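Long-range contacts in flavoprotein (PDB 5V8S), which probably acts as an FMN-binding, electron-transferring oxidoreductase with a non-haem di-iron site in a metallo-beta-lactamase-like domain: residues I94-E99 / M168-D173; L176-V181 / K234-G239. The protein carries 1 engineered substitution. One frame throughout, in Å; residues are numbered along the deposited sequence.

Interaction 1: residues I94-E99 / M168-D173. With FEO (mu-oxo-diiron), chain C.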
ATOM      1  N   ILE A  94     -34.333 -14.416   4.076  1.00 18.61           N
ATOM      2  CA  ILE A  94     -33.361 -15.266   3.392  1.00 18.73           C
ATOM      3  C   ILE A  94     -32.013 -14.564   3.411  1.00 18.58           C
ATOM      4  O   ILE A  94     -31.900 -13.403   3.008  1.00 19.14           O
ATOM      5  CB  ILE A  94     -33.791 -15.572   1.946  1.00 19.37           C
ATOM      6  CG1 ILE A  94     -35.092 -16.395   1.953  1.00 20.66           C
ATOM      7  CG2 ILE A  94     -32.672 -16.334   1.215  1.00 19.47           C
ATOM      8  CD1 ILE A  94     -35.653 -16.708   0.554  1.00 21.08           C
ATOM      9  N   VAL A  95     -31.010 -15.265   3.905  1.00 18.94           N
ATOM     10  CA  VAL A  95     -29.649 -14.749   4.011  1.00 18.42           C
ATOM     11  C   VAL A  95     -28.786 -15.571   3.058  1.00 19.29           C
ATOM     12  O   VAL A  95     -28.339 -16.672   3.387  1.00 20.06           O
ATOM     13  CB  VAL A  95     -29.140 -14.814   5.454  1.00 19.60           C
ATOM     14  CG1 VAL A  95     -27.721 -14.272   5.547  1.00 20.98           C
ATOM     15  CG2 VAL A  95     -30.069 -14.027   6.359  1.00 19.81           C
ATOM     16  N   ASN A  96     -28.535 -15.027   1.859  1.00 18.76           N
ATOM     17  CA  ASN A  96     -27.726 -15.727   0.878  1.00 18.56           C
ATOM     18  C   ASN A  96     -26.244 -15.746   1.268  1.00 19.21           C
ATOM     19  O   ASN A  96     -25.509 -16.623   0.809  1.00 19.06           O
ATOM     20  CB  ASN A  96     -27.863 -15.029  -0.478  1.00 19.74           C
ATOM     21  CG  ASN A  96     -29.213 -15.272  -1.135  1.00 21.12           C
ATOM     22  OD1 ASN A  96     -29.634 -16.420  -1.305  1.00 21.93           O
ATOM     23  ND2 ASN A  96     -29.905 -14.185  -1.522  1.00 22.22           N
ATOM     24  N   HIS A  97     -25.806 -14.809   2.110  1.00 18.92           N
ATOM     25  CA  HIS A  97     -24.405 -14.578   2.442  1.00 18.86           C
ATOM     26  C   HIS A  97     -24.419 -13.671   3.654  1.00 18.53           C
ATOM     27  O   HIS A  97     -25.221 -12.733   3.721  1.00 20.28           O
ATOM     28  CB  HIS A  97     -23.747 -13.904   1.221  1.00 19.01           C
ATOM     29  CG  HIS A  97     -22.321 -13.440   1.375  1.00 18.59           C
ATOM     30  ND1 HIS A  97     -21.279 -14.213   1.856  1.00 18.75           N
ATOM     31  CD2 HIS A  97     -21.757 -12.277   0.976  1.00 17.84           C
ATOM     32  CE1 HIS A  97     -20.150 -13.527   1.786  1.00 18.87           C
ATOM     33  NE2 HIS A  97     -20.413 -12.351   1.246  1.00 17.14           N
ATOM     34  N   THR A  98     -23.573 -13.978   4.632  1.00 17.94           N
ATOM     35  CA  THR A  98     -23.671 -13.365   5.948  1.00 18.52           C
ATOM     36  C   THR A  98     -22.711 -12.203   6.163  1.00 18.55           C
ATOM     37  O   THR A  98     -22.682 -11.649   7.265  1.00 19.64           O
ATOM     38  CB  THR A  98     -23.407 -14.406   7.037  1.00 20.69           C
ATOM     39  OG1 THR A  98     -22.053 -14.869   6.936  1.00 22.10           O
ATOM     40  CG2 THR A  98     -24.379 -15.578   6.909  1.00 21.63           C
ATOM     41  N   GLU A  99     -21.910 -11.832   5.170  1.00 17.37           N
ATOM     42  CA  GLU A  99     -20.927 -10.783   5.404  1.00 17.91           C
ATOM     43  C   GLU A  99     -21.654  -9.500   5.817  1.00 17.83           C
ATOM     44  O   GLU A  99     -22.734  -9.205   5.295  1.00 17.34           O
ATOM     45  CB  GLU A  99     -20.102 -10.535   4.140  1.00 18.28           C
ATOM     46  CG  GLU A  99     -18.951  -9.573   4.324  1.00 19.42           C
ATOM     47  CD  GLU A  99     -18.058  -9.480   3.120  1.00 20.69           C
ATOM     48  OE1 GLU A  99     -18.164 -10.303   2.206  1.00 21.57           O
ATOM     49  OE2 GLU A  99     -17.202  -8.562   3.100  1.00 23.65           O
ATOM     50  N   MET A 168     -24.825 -18.819  -1.215  1.00 19.53           N
ATOM     51  CA  MET A 168     -25.832 -19.512  -1.996  1.00 19.06           C
ATOM     52  C   MET A 168     -26.601 -18.472  -2.798  1.00 19.90           C
ATOM     53  O   MET A 168     -26.474 -17.265  -2.585  1.00 19.55           O
ATOM     54  CB  MET A 168     -26.791 -20.293  -1.084  1.00 20.11           C
ATOM     55  CG  MET A 168     -27.651 -19.429  -0.204  1.00 21.49           C
ATOM     56  SD  MET A 168     -28.878 -20.440   0.670  1.00 22.16           S
ATOM     57  CE  MET A 168     -29.899 -19.156   1.363  1.00 21.70           C
ATOM     58  N   VAL A 169     -27.413 -18.951  -3.732  1.00 21.14           N
ATOM     59  CA  VAL A 169     -28.306 -18.085  -4.483  1.00 21.14           C
ATOM     60  C   VAL A 169     -29.711 -18.659  -4.360  1.00 20.78           C
ATOM     61  O   VAL A 169     -29.886 -19.864  -4.165  1.00 22.54           O
ATOM     62  CB  VAL A 169     -27.866 -17.928  -5.958  1.00 21.85           C
ATOM     63  CG1 VAL A 169     -26.478 -17.296  -6.055  1.00 22.38           C
ATOM     64  CG2 VAL A 169     -27.861 -19.264  -6.651  1.00 23.57           C
ATOM     65  N   THR A 170     -30.709 -17.781  -4.438  1.00 19.59           N
ATOM     66  CA  THR A 170     -32.114 -18.140  -4.293  1.00 20.07           C
ATOM     67  C   THR A 170     -32.805 -17.944  -5.637  1.00 19.90           C
ATOM     68  O   THR A 170     -32.738 -16.862  -6.226  1.00 20.98           O
ATOM     69  CB  THR A 170     -32.776 -17.263  -3.225  1.00 21.06           C
ATOM     70  OG1 THR A 170     -32.164 -17.506  -1.953  1.00 22.40           O
ATOM     71  CG2 THR A 170     -34.265 -17.550  -3.097  1.00 21.46           C
ATOM     72  N   TYR A 171     -33.454 -18.995  -6.120  1.00 20.46           N
ATOM     73  CA  TYR A 171     -34.111 -19.013  -7.427  1.00 21.02           C
ATOM     74  C   TYR A 171     -35.615 -19.081  -7.223  1.00 21.76           C
ATOM     75  O   TYR A 171     -36.109 -20.007  -6.583  1.00 23.07           O
ATOM     76  CB  TYR A 171     -33.641 -20.241  -8.189  1.00 22.66           C
ATOM     77  CG  TYR A 171     -34.246 -20.418  -9.557  1.00 24.60           C
ATOM     78  CD1 TYR A 171     -33.752 -19.710 -10.637  1.00 26.73           C
ATOM     79  CD2 TYR A 171     -35.296 -21.312  -9.783  1.00 25.21           C
ATOM     80  CE1 TYR A 171     -34.276 -19.871 -11.905  1.00 28.33           C
ATOM     81  CE2 TYR A 171     -35.837 -21.472 -11.054  1.00 27.34           C
ATOM     82  CZ  TYR A 171     -35.328 -20.750 -12.111  1.00 29.18           C
ATOM     83  OH  TYR A 171     -35.855 -20.916 -13.381  1.00 31.63           O
ATOM     84  N   LEU A 172     -36.335 -18.106  -7.766  1.00 21.90           N
ATOM     85  CA  LEU A 172     -37.786 -17.994  -7.627  1.00 22.92           C
ATOM     86  C   LEU A 172     -38.383 -17.849  -9.024  1.00 24.52           C
ATOM     87  O   LEU A 172     -38.461 -16.733  -9.545  1.00 25.74           O
ATOM     88  CB  LEU A 172     -38.121 -16.777  -6.780  1.00 22.11           C
ATOM     89  CG  LEU A 172     -39.613 -16.504  -6.612  1.00 22.51           C
ATOM     90  CD1 LEU A 172     -40.318 -17.658  -5.914  1.00 24.95           C
ATOM     91  CD2 LEU A 172     -39.809 -15.196  -5.872  1.00 23.75           C
ATOM     92  N   ASP A 173     -38.787 -18.961  -9.629  1.00 26.65           N
ATOM     93  CA  ASP A 173     -39.472 -18.951 -10.932  1.00 28.96           C
ATOM     94  C   ASP A 173     -38.739 -18.110 -11.980  1.00 28.63           C
ATOM     95  O   ASP A 173     -39.340 -17.307 -12.700  1.00 31.19           O
ATOM     96  CB  ASP A 173     -40.911 -18.462 -10.788  1.00 33.92           C
ATOM     97  CG  ASP A 173     -41.791 -19.423 -10.025  1.00 39.57           C
ATOM     98  OD1 ASP A 173     -41.452 -20.619  -9.906  1.00 41.67           O
ATOM     99  OD2 ASP A 173     -42.846 -18.966  -9.555  1.00 42.84           O
TER
HETATM  100 FE1  FEO C 401     -19.270 -10.615   0.435  1.00 19.83          FE
HETATM  101 FE2  FEO C 401     -21.384  -8.106  -0.491  1.00 21.34          FE
HETATM  102  O   FEO C 401     -20.517  -9.241   0.731  1.00 21.81           O
HETATM  103  O   HOH W   1     -18.148  -8.916  -0.418  1.00 54.25           O
HETATM  104  O   HOH W   2     -19.352  -7.758  -1.452  1.00 26.54           O
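Asn96 grips strand 168-172 twice, once with its backbone and once with its side chain. Its carbonyl O accepts the N-H of Met168 at 3.1 Å. Its OD1 accepts the hydroxyl of Thr170, with OG1 2.8 Å away, in the plane of the amide and on a lone pair. The two side chains cross at about a right angle. CG of Asn96 lies anti to the carbonyl carbon and beside the backbone N (chi1 -73°); OD1 then meets Thr170 OG1. ND2 is hydrogen-bonded elsewhere, so both polar ends of this buried amide have partners. Just beyond Asn96 comes the His-x-Glu-x-Asp form of the metallo-beta-lactamase metal motif found in flavodiiron proteins. NE2 of His97 binds iron FE1 at 2.2 Å, and OE1 of Glu99 binds the same iron at 2.1 Å. His163 and Asp180 are further ligands of this iron. Asp166 takes a hydrogen bond from ND1 of His97, a second-shell contact that orients the ring. Glu99 sits right before helix 100-103, and its OE2 meets Tyr276 OH of the second subunit. Ile94 and Thr170 approach tip to tip, with Ile94 CG2 3.4 Å from Thr170 OG1. The same CG2 makes an apolar contact with Met168 CE at 4.0 Å. Met168 CE, at the end of an extended chain, also lies 3.6 Å from Val95 O.

Interaction 2: residues L176-V181 / K234-G239; sequences LFSCDV and KALLPG. With FEO (mu-oxo-diiron), chain C.
Strands 175-179 and 235-238 pair in parallel in the second sheet of the metallo-beta-lactamase fold, where 235-238 is the outermost strand within the chain. Leu176 and Leu236 are in register, as are Phe177 and Leu237. The short strand axes are turned by 31°. Leu176 N donates to Ala235 O at 2.9 Å, and Leu176 O accepts Leu237 N at 2.8 Å. Next, Ser178 N reaches Leu237 O at 3.1 Å. A water donates to Leu237 O and accepts the N-H of Cys179, linking the segments beside that bond. Phe177 and Leu237 lie side by side and point the same way, and Leu237 CD2 comes within 3.5 Å of Phe177 CE2. They face strand 50-59 of the other sheet, where Tyr55 meets both. Leu176 and Leu236 take the opposite face, and Leu236 packs there on helix 248-260. Ser178 to Val181 form a type II' beta turn, closed by the bond from Val181 N to Ser178 O at 3.0 Å. Ser178 OG lies between its own backbone N and carbonyl carbon (chi1 54°). From there it donates to Val181 O at 2.6 Å, while Leu236 CD2 sits close beside it. Gly239 N donates a hydrogen bond to Cys179 O at 2.7 Å. Asp180 projects from this turn, and its carboxylate bridges the irons: OD2 binds iron FE1 at 2.1 Å and OD1 binds iron FE2. His240, the residue after Gly239, also binds iron FE2. The bonds to Cys179 O and Val181 O hold the backbone before and after Asp180, which probably helps fix the turn that presents the bridging carboxylate to both metals.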
ATOM      1  N   LEU A 176     -33.369 -14.770 -10.022  1.00 19.97           N
ATOM      2  CA  LEU A 176     -32.272 -15.221  -9.174  1.00 20.83           C
ATOM      3  C   LEU A 176     -31.838 -14.076  -8.262  1.00 20.54           C
ATOM      4  O   LEU A 176     -31.396 -13.024  -8.742  1.00 21.78           O
ATOM      5  CB  LEU A 176     -31.096 -15.685 -10.041  1.00 22.31           C
ATOM      6  CG  LEU A 176     -30.018 -16.484  -9.305  1.00 24.71           C
ATOM      7  CD1 LEU A 176     -30.515 -17.890  -9.015  1.00 25.59           C
ATOM      8  CD2 LEU A 176     -28.739 -16.532 -10.110  1.00 25.43           C
ATOM      9  N   PHE A 177     -31.979 -14.277  -6.953  1.00 19.15           N
ATOM     10  CA  PHE A 177     -31.461 -13.354  -5.947  1.00 18.74           C
ATOM     11  C   PHE A 177     -30.081 -13.875  -5.571  1.00 19.07           C
ATOM     12  O   PHE A 177     -29.957 -14.933  -4.950  1.00 19.79           O
ATOM     13  CB  PHE A 177     -32.381 -13.320  -4.724  1.00 19.18           C
ATOM     14  CG  PHE A 177     -33.791 -12.889  -5.025  1.00 19.56           C
ATOM     15  CD1 PHE A 177     -34.758 -13.821  -5.373  1.00 19.93           C
ATOM     16  CD2 PHE A 177     -34.163 -11.557  -4.914  1.00 20.32           C
ATOM     17  CE1 PHE A 177     -36.075 -13.423  -5.623  1.00 20.60           C
ATOM     18  CE2 PHE A 177     -35.477 -11.156  -5.148  1.00 21.48           C
ATOM     19  CZ  PHE A 177     -36.428 -12.088  -5.505  1.00 21.85           C
ATOM     20  N   SER A 178     -29.038 -13.168  -6.000  1.00 19.78           N
ATOM     21  CA  SER A 178     -27.713 -13.755  -6.043  1.00 19.89           C
ATOM     22  C   SER A 178     -26.703 -13.091  -5.122  1.00 19.88           C
ATOM     23  O   SER A 178     -25.554 -13.532  -5.087  1.00 20.93           O
ATOM     24  CB  SER A 178     -27.184 -13.717  -7.481  1.00 20.86           C
ATOM     25  OG  SER A 178     -27.243 -12.407  -7.996  1.00 22.23           O
ATOM     26  N   CYS A 179     -27.087 -12.040  -4.400  1.00 19.84           N
ATOM     27  CA  CYS A 179     -26.199 -11.340  -3.474  1.00 20.03           C
ATOM     28  C   CYS A 179     -24.876 -10.938  -4.141  1.00 18.76           C
ATOM     29  O   CYS A 179     -24.905 -10.197  -5.113  1.00 20.47           O
ATOM     30  CB  CYS A 179     -26.010 -12.116  -2.171  1.00 22.72           C
ATOM     31  SG  CYS A 179     -25.505 -11.025  -0.828  1.00 28.36           S
ATOM     32  N   ASP A 180     -23.710 -11.404  -3.675  1.00 18.61           N
ATOM     33  CA  ASP A 180     -22.456 -10.941  -4.288  1.00 18.15           C
ATOM     34  C   ASP A 180     -22.259 -11.454  -5.701  1.00 18.38           C
ATOM     35  O   ASP A 180     -21.503 -10.835  -6.465  1.00 18.78           O
ATOM     36  CB  ASP A 180     -21.225 -11.389  -3.500  1.00 17.66           C
ATOM     37  CG  ASP A 180     -21.034 -10.636  -2.184  1.00 18.63           C
ATOM     38  OD1 ASP A 180     -21.770  -9.661  -1.925  1.00 19.21           O
ATOM     39  OD2 ASP A 180     -20.152 -11.039  -1.397  1.00 21.63           O
ATOM     40  N   VAL A 181     -22.897 -12.561  -6.060  1.00 18.97           N
ATOM     41  CA  VAL A 181     -22.741 -13.147  -7.384  1.00 20.30           C
ATOM     42  C   VAL A 181     -23.484 -12.252  -8.372  1.00 21.64           C
ATOM     43  O   VAL A 181     -24.711 -12.145  -8.334  1.00 23.51           O
ATOM     44  CB  VAL A 181     -23.261 -14.588  -7.415  1.00 21.16           C
ATOM     45  CG1 VAL A 181     -23.133 -15.169  -8.816  1.00 23.43           C
ATOM     46  CG2 VAL A 181     -22.512 -15.451  -6.404  1.00 22.76           C
ATOM     47  N   LYS A 234     -34.455 -15.576 -15.937  1.00 27.16           N
ATOM     48  CA  LYS A 234     -35.099 -14.432 -16.565  1.00 29.27           C
ATOM     49  C   LYS A 234     -34.663 -13.093 -15.978  1.00 25.95           C
ATOM     50  O   LYS A 234     -34.801 -12.067 -16.657  1.00 27.32           O
ATOM     51  CB  LYS A 234     -36.632 -14.588 -16.555  1.00 33.56           C
ATOM     52  CG  LYS A 234     -37.369 -14.194 -15.300  1.00 36.75           C
ATOM     53  CD  LYS A 234     -38.884 -14.347 -15.507  1.00 40.27           C
ATOM     54  CE  LYS A 234     -39.690 -13.823 -14.317  1.00 42.10           C
ATOM     55  NZ  LYS A 234     -41.129 -14.218 -14.359  1.00 44.17           N
ATOM     56  N   ALA A 235     -34.080 -13.078 -14.776  1.00 24.54           N
ATOM     57  CA  ALA A 235     -33.603 -11.855 -14.158  1.00 22.42           C
ATOM     58  C   ALA A 235     -32.590 -12.245 -13.100  1.00 21.26           C
ATOM     59  O   ALA A 235     -32.696 -13.307 -12.478  1.00 22.43           O
ATOM     60  CB  ALA A 235     -34.740 -11.042 -13.536  1.00 24.24           C
ATOM     61  N   LEU A 236     -31.578 -11.392 -12.943  1.00 20.62           N
ATOM     62  CA  LEU A 236     -30.577 -11.553 -11.896  1.00 20.51           C
ATOM     63  C   LEU A 236     -30.595 -10.299 -11.039  1.00 18.49           C
ATOM     64  O   LEU A 236     -30.387  -9.189 -11.547  1.00 20.56           O
ATOM     65  CB  LEU A 236     -29.190 -11.802 -12.495  1.00 22.18           C
ATOM     66  CG  LEU A 236     -28.110 -12.201 -11.487  1.00 25.01           C
ATOM     67  CD1 LEU A 236     -27.106 -13.117 -12.153  1.00 28.10           C
ATOM     68  CD2 LEU A 236     -27.391 -10.998 -10.884  1.00 25.42           C
ATOM     69  N   LEU A 237     -30.841 -10.485  -9.736  1.00 18.13           N
ATOM     70  CA  LEU A 237     -31.025  -9.412  -8.763  1.00 18.28           C
ATOM     71  C   LEU A 237     -29.914  -9.556  -7.728  1.00 18.22           C
ATOM     72  O   LEU A 237     -30.050 -10.322  -6.752  1.00 18.71           O
ATOM     73  CB  LEU A 237     -32.389  -9.535  -8.080  1.00 20.24           C
ATOM     74  CG  LEU A 237     -33.615  -8.972  -8.821  1.00 21.85           C
ATOM     75  CD1 LEU A 237     -33.673  -9.413 -10.272  1.00 24.61           C
ATOM     76  CD2 LEU A 237     -34.884  -9.330  -8.075  1.00 22.65           C
ATOM     77  N   PRO A 238     -28.789  -8.873  -7.912  1.00 18.37           N
ATOM     78  CA  PRO A 238     -27.657  -9.019  -6.982  1.00 18.06           C
ATOM     79  C   PRO A 238     -27.697  -8.051  -5.822  1.00 17.46           C
ATOM     80  O   PRO A 238     -28.524  -7.136  -5.775  1.00 18.11           O
ATOM     81  CB  PRO A 238     -26.451  -8.702  -7.869  1.00 18.84           C
ATOM     82  CG  PRO A 238     -27.000  -7.607  -8.772  1.00 20.52           C
ATOM     83  CD  PRO A 238     -28.492  -7.922  -8.992  1.00 18.76           C
ATOM     84  N   GLY A 239     -26.736  -8.215  -4.908  1.00 17.15           N
ATOM     85  CA  GLY A 239     -26.646  -7.399  -3.715  1.00 16.51           C
ATOM     86  C   GLY A 239     -25.936  -6.085  -3.876  1.00 16.45           C
ATOM     87  O   GLY A 239     -25.993  -5.262  -2.967  1.00 17.20           O
TER
HETATM   88 FE1  FEO C 401     -19.270 -10.615   0.435  1.00 19.83          FE
HETATM   89 FE2  FEO C 401     -21.384  -8.106  -0.491  1.00 21.34          FE
HETATM   90  O   FEO C 401     -20.517  -9.241   0.731  1.00 21.81           O
HETATM   91  O   HOH W   3     -29.702 -10.887  -4.095  1.00 21.71           O
HETATM   92  O   HOH W   1     -18.148  -8.916  -0.418  1.00 54.25           O
HETATM   93  O   HOH W   2     -19.352  -7.758  -1.452  1.00 26.54           O

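Overall arrangement
The centres of the two interactions lie about 8 Å apart, on the same side of the chain's centre. They come in series along the chain: interaction 1 closes before interaction 2 opens. Strands 168-172 and 175-179 follow each other and are antiparallel neighbours in one sheet, where Thr170 O and Phe177 N probably share a hydrogen bond. Interaction 1 ties that sheet to the loop after strand 92-94 of the other sheet. Interaction 2 adds strand 235-238 at its edge. Both end at the same di-iron centre, so ligands from distant parts of the chain converge there. Asp101 and Asp102, the latter engineered, add ligands to the second iron.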